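Local coordinates for protein GNAT family acetyltransferase (Mycobacterium smegmatis, PDB 6C30) that probably transfers an acetyl group from acetyl-CoA to an amino group of a protein substrate, as a RimJ-type N-acetyltransferase, at residues A46-L51 against D61-H66. Residues are numbered along the deposited sequence; the frame is centred on the assembly and turned at random.
Sequences ADQHHL and DWKVRH
The carbonyl oxygen of Trp62, whose indole lies against Gln48, is gripped by two donors from His66, the backbone N and the ring ND1. The ring bond, His66 ND1 to Trp62 O at 2.9 Å, runs close to the imidazole plane and meets a lone pair in the carbonyl plane. It lays the imidazole against one face of the indole, with CE1 3.2 Å from the plane of the Trp62 ring and over its centre. Histidine suits the place, being flat enough to stack while ND1 donates and NE2 meets Arg44. On the opposite face lies Gln48, whose extended chain suits it for lying flat: CG stands anti to the backbone N (chi1 176°), and the methylenes and amide run along the pyrrole side. Gln48 CG sits 3.5 Å from the centroid of the five-membered ring, a CH-pi contact only 13° off the normal, and the amide is nearly parallel to the ring, 8° apart. The apolar Leu51 side chain runs at about a right angle to that of Trp62, its CB 3.7 Å from CH2 at the benzo end.

Both short helices, 48-51 and 62-65, lie in the segment joining helix 37-46 to helix 71-83 of the GNAT domain. Helix 37-46 reaches the buried Trp62 as well, since Arg44 O accepts from the indole NE1.

Farther out the contact turns polar. The Gln48 amide suits this border: NE2 bonds to Glu52 and to a water held by Asp61 OD1, while a second water links OE1 to Lys63 NZ. Asp61, its carboxylate short enough to turn back on its own helix, is the N-cap of 62-65: OD2 accepts from Lys63 N at 2.9 Å, approached from above the carboxylate plane. The long, flexible Lys63 chain curls back into a weak salt bridge with that carboxylate, NZ to Asp61 OD2 3.4 Å.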
ATOM      1  N   ALA A  46      11.106 -10.643 -18.340  1.00 12.94           N
ATOM      2  CA  ALA A  46      10.651 -12.030 -18.338  1.00 12.81           C
ATOM      3  C   ALA A  46       9.441 -12.199 -19.243  1.00 15.24           C
ATOM      4  O   ALA A  46       9.275 -13.243 -19.882  1.00 15.52           O
ATOM      5  CB  ALA A  46      10.319 -12.479 -16.938  1.00 14.51           C
ATOM      6  N   ASP A  47       8.615 -11.160 -19.313  1.00 12.93           N
ATOM      7  CA  ASP A  47       7.365 -11.219 -20.069  1.00 13.04           C
ATOM      8  C   ASP A  47       7.471 -10.637 -21.474  1.00 10.80           C
ATOM      9  O   ASP A  47       6.438 -10.365 -22.102  1.00 12.09           O
ATOM     10  CB  ASP A  47       6.250 -10.487 -19.324  1.00 12.75           C
ATOM     11  CG  ASP A  47       5.648 -11.302 -18.207  1.00 14.58           C
ATOM     12  OD1 ASP A  47       6.032 -12.481 -18.029  1.00 17.77           O
ATOM     13  OD2 ASP A  47       4.758 -10.766 -17.531  1.00 16.86           O
ATOM     14  N   GLN A  48       8.688 -10.434 -21.967  1.00 11.72           N
ATOM     15  CA  GLN A  48       8.887  -9.852 -23.293  1.00 11.42           C
ATOM     16  C   GLN A  48       7.941 -10.420 -24.346  1.00 12.39           C
ATOM     17  O   GLN A  48       7.286  -9.678 -25.064  1.00 12.83           O
ATOM     18  CB  GLN A  48      10.321 -10.062 -23.776  1.00 13.88           C
ATOM     19  CG  GLN A  48      10.532  -9.545 -25.206  1.00 13.69           C
ATOM     20  CD  GLN A  48      11.960  -9.646 -25.682  1.00 14.63           C
ATOM     21  OE1 GLN A  48      12.844 -10.079 -24.948  1.00 15.81           O
ATOM     22  NE2 GLN A  48      12.191  -9.243 -26.930  1.00 17.13           N
ATOM     23  N   HIS A  49       7.849 -11.742 -24.419  1.00 13.07           N
ATOM     24  CA  HIS A  49       7.100 -12.337 -25.524  1.00 13.63           C
ATOM     25  C   HIS A  49       5.603 -12.348 -25.304  1.00 13.91           C
ATOM     26  O   HIS A  49       4.845 -12.523 -26.253  1.00 14.71           O
ATOM     27  CB  HIS A  49       7.648 -13.730 -25.796  1.00 14.81           C
ATOM     28  CG  HIS A  49       9.125 -13.725 -26.021  1.00 17.55           C
ATOM     29  ND1 HIS A  49       9.715 -12.962 -27.004  1.00 21.03           N
ATOM     30  CD2 HIS A  49      10.133 -14.349 -25.368  1.00 23.04           C
ATOM     31  CE1 HIS A  49      11.024 -13.138 -26.964  1.00 19.39           C
ATOM     32  NE2 HIS A  49      11.304 -13.971 -25.980  1.00 25.05           N
ATOM     33  N   HIS A  50       5.162 -12.065 -24.085  1.00 13.27           N
ATOM     34  CA  HIS A  50       3.751 -11.834 -23.830  1.00 12.35           C
ATOM     35  C   HIS A  50       3.338 -10.401 -24.118  1.00 13.17           C
ATOM     36  O   HIS A  50       2.173 -10.139 -24.425  1.00 16.32           O
ATOM     37  CB  HIS A  50       3.409 -12.157 -22.379  1.00 13.61           C
ATOM     38  CG  HIS A  50       3.719 -13.563 -21.991  1.00 12.90           C
ATOM     39  ND1 HIS A  50       3.051 -14.642 -22.530  1.00 14.09           N
ATOM     40  CD2 HIS A  50       4.608 -14.071 -21.107  1.00 15.77           C
ATOM     41  CE1 HIS A  50       3.517 -15.756 -21.992  1.00 13.75           C
ATOM     42  NE2 HIS A  50       4.463 -15.437 -21.125  1.00 17.66           N
ATOM     43  N   LEU A  51       4.285  -9.474 -23.995  1.00 12.20           N
ATOM     44  CA  LEU A  51       3.983  -8.047 -24.087  1.00 12.83           C
ATOM     45  C   LEU A  51       4.303  -7.450 -25.447  1.00 12.69           C
ATOM     46  O   LEU A  51       3.530  -6.642 -25.974  1.00 13.74           O
ATOM     47  CB  LEU A  51       4.751  -7.283 -23.004  1.00 13.14           C
ATOM     48  CG  LEU A  51       4.325  -7.582 -21.569  1.00 13.12           C
ATOM     49  CD1 LEU A  51       5.386  -7.099 -20.585  1.00 14.39           C
ATOM     50  CD2 LEU A  51       2.969  -6.946 -21.269  1.00 15.97           C
ATOM     51  N   ASP A  61      15.879  -2.051 -28.739  1.00 17.09           N
ATOM     52  CA  ASP A  61      15.806  -3.428 -28.330  1.00 17.76           C
ATOM     53  C   ASP A  61      15.059  -3.530 -27.008  1.00 16.31           C
ATOM     54  O   ASP A  61      15.247  -2.698 -26.120  1.00 16.37           O
ATOM     55  CB  ASP A  61      17.211  -4.006 -28.207  1.00 21.40           C
ATOM     56  CG  ASP A  61      17.207  -5.437 -27.763  1.00 30.57           C
ATOM     57  OD1 ASP A  61      16.896  -6.318 -28.593  1.00 35.88           O
ATOM     58  OD2 ASP A  61      17.514  -5.680 -26.581  1.00 31.68           O
ATOM     59  N   TRP A  62      14.214  -4.543 -26.882  1.00 16.25           N
ATOM     60  CA  TRP A  62      13.405  -4.741 -25.680  1.00 15.16           C
ATOM     61  C   TRP A  62      14.262  -4.812 -24.433  1.00 14.24           C
ATOM     62  O   TRP A  62      13.873  -4.301 -23.373  1.00 14.00           O
ATOM     63  CB  TRP A  62      12.579  -6.019 -25.803  1.00 15.67           C
ATOM     64  CG  TRP A  62      11.576  -6.198 -24.703  1.00 14.26           C
ATOM     65  CD1 TRP A  62      11.762  -6.827 -23.501  1.00 14.36           C
ATOM     66  CD2 TRP A  62      10.221  -5.746 -24.712  1.00 11.34           C
ATOM     67  NE1 TRP A  62      10.602  -6.793 -22.768  1.00 12.06           N
ATOM     68  CE2 TRP A  62       9.640  -6.133 -23.489  1.00 11.13           C
ATOM     69  CE3 TRP A  62       9.439  -5.050 -25.642  1.00 13.22           C
ATOM     70  CZ2 TRP A  62       8.310  -5.841 -23.164  1.00 12.45           C
ATOM     71  CZ3 TRP A  62       8.123  -4.762 -25.318  1.00 14.04           C
ATOM     72  CH2 TRP A  62       7.573  -5.154 -24.088  1.00 14.91           C
ATOM     73  N   LYS A  63      15.421  -5.460 -24.537  1.00 16.19           N
ATOM     74  CA  LYS A  63      16.260  -5.678 -23.368  1.00 14.56           C
ATOM     75  C   LYS A  63      16.973  -4.402 -22.953  1.00 16.76           C
ATOM     76  O   LYS A  63      17.313  -4.234 -21.781  1.00 19.14           O
ATOM     77  CB  LYS A  63      17.263  -6.802 -23.639  1.00 18.37           C
ATOM     78  CG  LYS A  63      16.574  -8.144 -23.877  1.00 21.30           C
ATOM     79  CD  LYS A  63      17.569  -9.280 -24.066  1.00 27.63           C
ATOM     80  CE  LYS A  63      18.355  -9.122 -25.357  1.00 35.15           C
ATOM     81  NZ  LYS A  63      17.471  -9.058 -26.564  1.00 37.72           N
ATOM     82  N   VAL A  64      17.174  -3.499 -23.904  1.00 16.77           N
ATOM     83  CA  VAL A  64      17.770  -2.205 -23.602  1.00 18.56           C
ATOM     84  C   VAL A  64      16.725  -1.315 -22.942  1.00 16.62           C
ATOM     85  O   VAL A  64      16.984  -0.683 -21.913  1.00 19.01           O
ATOM     86  CB  VAL A  64      18.329  -1.532 -24.871  1.00 21.83           C
ATOM     87  CG1 VAL A  64      18.739  -0.096 -24.578  1.00 20.79           C
ATOM     88  CG2 VAL A  64      19.502  -2.332 -25.412  1.00 23.40           C
ATOM     89  N   ARG A  65      15.539  -1.278 -23.533  1.00 15.87           N
ATOM     90  CA  ARG A  65      14.436  -0.475 -23.024  1.00 14.61           C
ATOM     91  C   ARG A  65      14.082  -0.848 -21.590  1.00 13.85           C
ATOM     92  O   ARG A  65      13.765   0.026 -20.780  1.00 14.56           O
ATOM     93  CB  ARG A  65      13.203  -0.623 -23.928  1.00 15.53           C
ATOM     94  CG  ARG A  65      11.926   0.019 -23.396  1.00 15.73           C
ATOM     95  CD  ARG A  65      12.035   1.544 -23.314  1.00 17.28           C
ATOM     96  NE  ARG A  65      10.747   2.137 -22.962  1.00 17.60           N
ATOM     97  CZ  ARG A  65      10.511   3.444 -22.915  1.00 17.95           C
ATOM     98  NH1 ARG A  65      11.484   4.303 -23.184  1.00 21.96           N
ATOM     99  NH2 ARG A  65       9.304   3.888 -22.584  1.00 26.25           N
ATOM    100  N   HIS A  66      14.138  -2.136 -21.269  1.00 14.06           N
ATOM    101  CA  HIS A  66      13.646  -2.589 -19.971  1.00 13.04           C
ATOM    102  C   HIS A  66      14.731  -3.011 -18.997  1.00 13.44           C
ATOM    103  O   HIS A  66      14.455  -3.678 -18.000  1.00 15.09           O
ATOM    104  CB  HIS A  66      12.637  -3.722 -20.186  1.00 14.08           C
ATOM    105  CG  HIS A  66      11.434  -3.283 -20.951  1.00 14.70           C
ATOM    106  ND1 HIS A  66      11.296  -3.489 -22.307  1.00 11.98           N
ATOM    107  CD2 HIS A  66      10.329  -2.608 -20.561  1.00 14.59           C
ATOM    108  CE1 HIS A  66      10.156  -2.966 -22.714  1.00 12.75           C
ATOM    109  NE2 HIS A  66       9.547  -2.425 -21.673  1.00 15.26           N
TER
HETATM  110  O   HOH W   1      14.687  -8.729 -28.376  1.00 27.03           O
HETATM  111  O   HOH W   2      15.328 -10.844 -25.951  1.00 31.63           O